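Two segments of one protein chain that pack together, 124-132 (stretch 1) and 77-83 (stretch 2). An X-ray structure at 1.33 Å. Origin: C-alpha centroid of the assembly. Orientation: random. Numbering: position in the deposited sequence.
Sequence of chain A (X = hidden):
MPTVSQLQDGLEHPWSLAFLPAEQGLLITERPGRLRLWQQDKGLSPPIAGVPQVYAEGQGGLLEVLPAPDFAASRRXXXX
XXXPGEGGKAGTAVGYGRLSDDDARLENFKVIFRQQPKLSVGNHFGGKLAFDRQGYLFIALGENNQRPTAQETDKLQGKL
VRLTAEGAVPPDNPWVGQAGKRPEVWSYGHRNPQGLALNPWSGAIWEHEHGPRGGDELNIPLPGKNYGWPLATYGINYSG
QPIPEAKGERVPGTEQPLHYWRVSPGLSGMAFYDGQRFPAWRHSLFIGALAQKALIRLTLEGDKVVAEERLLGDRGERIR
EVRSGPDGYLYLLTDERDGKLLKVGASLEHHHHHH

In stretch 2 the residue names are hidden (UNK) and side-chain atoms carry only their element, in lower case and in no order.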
# COMPACT_ATOMS: atom_id res chain seq x y z
N HIS A 124 -5.07 11.00 2.32
CA HIS A 124 -4.05 10.39 3.19
C HIS A 124 -4.62 9.29 4.09
O HIS A 124 -4.50 9.32 5.33
CB HIS A 124 -3.28 11.43 4.00
CG HIS A 124 -2.46 12.36 3.15
ND1 HIS A 124 -1.58 13.26 3.70
CD2 HIS A 124 -2.38 12.52 1.81
CE1 HIS A 124 -1.00 13.96 2.74
NE2 HIS A 124 -1.46 13.52 1.58
N PHE A 125 -5.23 8.29 3.45
CA PHE A 125 -5.66 7.09 4.14
C PHE A 125 -4.54 6.07 4.27
O PHE A 125 -4.63 5.18 5.12
CB PHE A 125 -6.85 6.48 3.40
CG PHE A 125 -8.10 7.33 3.45
CD1 PHE A 125 -8.87 7.34 4.60
CD2 PHE A 125 -8.47 8.14 2.38
CE1 PHE A 125 -10.01 8.13 4.69
CE2 PHE A 125 -9.61 8.94 2.47
CZ PHE A 125 -10.38 8.92 3.62
N GLY A 126 -3.51 6.16 3.44
CA GLY A 126 -2.60 5.03 3.32
C GLY A 126 -3.36 3.85 2.75
O GLY A 126 -4.03 3.97 1.71
N GLY A 127 -3.31 2.71 3.42
CA GLY A 127 -4.19 1.60 3.09
C GLY A 127 -3.50 0.33 2.65
O GLY A 127 -4.17 -0.71 2.54
N LYS A 128 -2.20 0.34 2.38
CA LYS A 128 -1.55 -0.89 1.96
C LYS A 128 -1.45 -1.88 3.12
O LYS A 128 -1.37 -1.50 4.29
CB LYS A 128 -0.16 -0.61 1.38
CG LYS A 128 -0.10 0.31 0.14
CD LYS A 128 -1.03 -0.10 -0.98
CE LYS A 128 -0.37 -0.98 -2.02
NZ LYS A 128 -1.35 -1.37 -3.08
N LEU A 129 -1.47 -3.16 2.76
CA LEU A 129 -1.43 -4.26 3.71
C LEU A 129 -0.33 -5.23 3.29
O LEU A 129 -0.06 -5.38 2.09
CB LEU A 129 -2.74 -5.06 3.69
CG LEU A 129 -4.01 -4.26 3.95
CD1 LEU A 129 -5.22 -5.16 3.77
CD2 LEU A 129 -4.02 -3.65 5.35
N ALA A 130 0.26 -5.93 4.26
CA ALA A 130 1.22 -6.98 3.94
C ALA A 130 1.37 -7.92 5.12
O ALA A 130 1.42 -7.47 6.27
CB ALA A 130 2.59 -6.39 3.58
N PHE A 131 1.49 -9.21 4.83
CA PHE A 131 1.81 -10.18 5.86
C PHE A 131 3.32 -10.38 5.94
O PHE A 131 4.03 -10.33 4.93
CB PHE A 131 1.10 -11.51 5.58
CG PHE A 131 -0.37 -11.50 5.93
CD1 PHE A 131 -0.77 -11.67 7.24
CD2 PHE A 131 -1.34 -11.31 4.96
CE1 PHE A 131 -2.12 -11.64 7.57
CE2 PHE A 131 -2.68 -11.29 5.29
CZ PHE A 131 -3.07 -11.45 6.60
N ASP A 132 3.82 -10.60 7.15
CA ASP A 132 5.21 -11.00 7.32
C ASP A 132 5.33 -12.53 7.29
O ASP A 132 4.35 -13.24 7.07
CB ASP A 132 5.85 -10.31 8.53
CG ASP A 132 5.44 -10.92 9.87
OD1 ASP A 132 4.69 -11.90 9.93
OD2 ASP A 132 5.89 -10.37 10.90
N UNK A 77 -10.27 -13.30 2.80
CA UNK A 77 -9.84 -12.13 2.04
C UNK A 77 -9.93 -10.91 2.94
O UNK A 77 -11.02 -10.60 3.45
c UNK A 77 -10.67 -11.93 0.76
c UNK A 77 -10.19 -10.67 0.03
c UNK A 77 -10.55 -13.14 -0.14
N UNK A 78 -8.80 -10.23 3.14
CA UNK A 78 -8.76 -8.96 3.86
C UNK A 78 -8.96 -7.80 2.89
O UNK A 78 -8.51 -7.85 1.73
o UNK A 78 -6.51 -12.52 8.76
c UNK A 78 -6.60 -12.01 6.44
c UNK A 78 -7.06 -10.30 8.06
c UNK A 78 -6.81 -11.09 5.41
c UNK A 78 -7.16 -9.78 5.69
c UNK A 78 -6.71 -11.60 7.75
c UNK A 78 -7.27 -9.39 7.02
c UNK A 78 -7.40 -8.79 4.56
N UNK A 79 -9.63 -6.75 3.37
CA UNK A 79 -9.80 -5.51 2.62
C UNK A 79 -9.47 -4.33 3.51
O UNK A 79 -9.79 -4.34 4.70
c UNK A 79 -11.14 -6.35 -0.14
c UNK A 79 -13.35 -6.12 1.02
c UNK A 79 -11.85 -6.37 1.20
c UNK A 79 -11.26 -5.33 2.15
N UNK A 80 -8.85 -3.31 2.93
CA UNK A 80 -8.78 -2.01 3.58
C UNK A 80 -9.63 -1.02 2.80
O UNK A 80 -9.86 -1.19 1.59
o UNK A 80 -6.83 -1.11 2.48
c UNK A 80 -7.34 -1.53 3.73
N UNK A 81 -10.14 -0.00 3.49
CA UNK A 81 -11.04 0.96 2.86
C UNK A 81 -11.15 2.21 3.71
O UNK A 81 -10.88 2.20 4.91
c UNK A 81 -12.85 -1.33 4.43
c UNK A 81 -13.56 -1.79 5.54
c UNK A 81 -13.19 -0.13 3.82
c UNK A 81 -14.27 0.59 4.33
c UNK A 81 -12.44 0.36 2.58
c UNK A 81 -14.63 -1.05 6.04
c UNK A 81 -14.99 0.14 5.44
N UNK A 82 -11.55 3.30 3.07
CA UNK A 82 -11.92 4.50 3.81
C UNK A 82 -13.34 4.31 4.31
O UNK A 82 -14.24 3.93 3.55
c UNK A 82 -11.84 5.71 2.89
N UNK A 83 -13.55 4.58 5.60
CA UNK A 83 -14.82 4.34 6.26
C UNK A 83 -15.33 5.65 6.87
O UNK A 83 -14.59 6.30 7.62
o UNK A 83 -16.19 1.00 9.42
c UNK A 83 -14.64 3.30 7.36
o UNK A 83 -14.94 2.59 10.25
c UNK A 83 -15.92 2.99 8.13
c UNK A 83 -15.68 2.13 9.35

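Position 77 carries three side-chain carbons, one of them bearing the other two, a fork directly at the beta carbon. Its side chain is out of reach of stretch 1. This is Val-77, buried, with chi1 at 178° (t); beta-branched residues are at ease in extended backbone such as this strand.

Position 78 has one carbon leading to a six-carbon ring that bears a single oxygen, and the ring's face meets the edge of Phe-131. This is Tyr-78. Its CA-to-CB bond points toward stretch 1, and CZ of Phe-131 lies 3.6 Å from CE1 of Tyr-78, with ring centroids 5.3 Å apart and planes at 73°. Such an edge-to-face pair sets the slightly positive ring hydrogens against the pi cloud. The hydroxyl is hydrogen-bonded elsewhere in the structure, so the ring can be buried without leaving its polar end unsatisfied.

Position 79 shows four carbons forked at the second, and its CA-to-CB bond points away from stretch 1. It is Leu-79, an apolar side chain in a buried place. Its backbone still matters to the contact, since C of Leu-79 is 4.3 Å from CD1 of Leu-129.

At position 80 there is one carbon and then one oxygen, the latter 2.7 Å from O of Gly-127. The residue is Ser-80, whose OG donates a hydrogen bond to that carbonyl. A short side chain suits the spot, where the CA atoms of Ser-80 and Gly-127 are 5.9 Å apart. Glycine opposite fits as well: a beta carbon there would sit 3.6 Å from OG of Ser-80, and the backbone angles by themselves call for glycine.

Position 81 holds one carbon and a plain six-carbon ring; its CA-to-CB bond points away from stretch 1, and it makes no contact there. It is Phe-81, whose hydrocarbon ring is buried on the other side of the strand.

Position 82 has a single carbon, poised over the ring of Phe-125. This is Ala-82: its CB lies 3.5 Å from CE1 of Phe-125 and only 15° off the ring normal, a CH-pi contact in which a small methyl lets the ring face come close.

Position 83 has three carbons, the third carrying two oxygens. Glu-83 leads its carboxylate away from stretch 1, and both oxygens are hydrogen-bonded elsewhere in the structure.

The contact thus rests on alternation: 78, 80 and 82 point toward stretch 1, meeting Phe-131, Gly-127 and Phe-125 in reverse order. Leu-129 packs against Tyr-78 and Ser-80, leaving one hydrogen bond between two aromatic contacts.

Stretch 2 (77-83) VYLSFAE
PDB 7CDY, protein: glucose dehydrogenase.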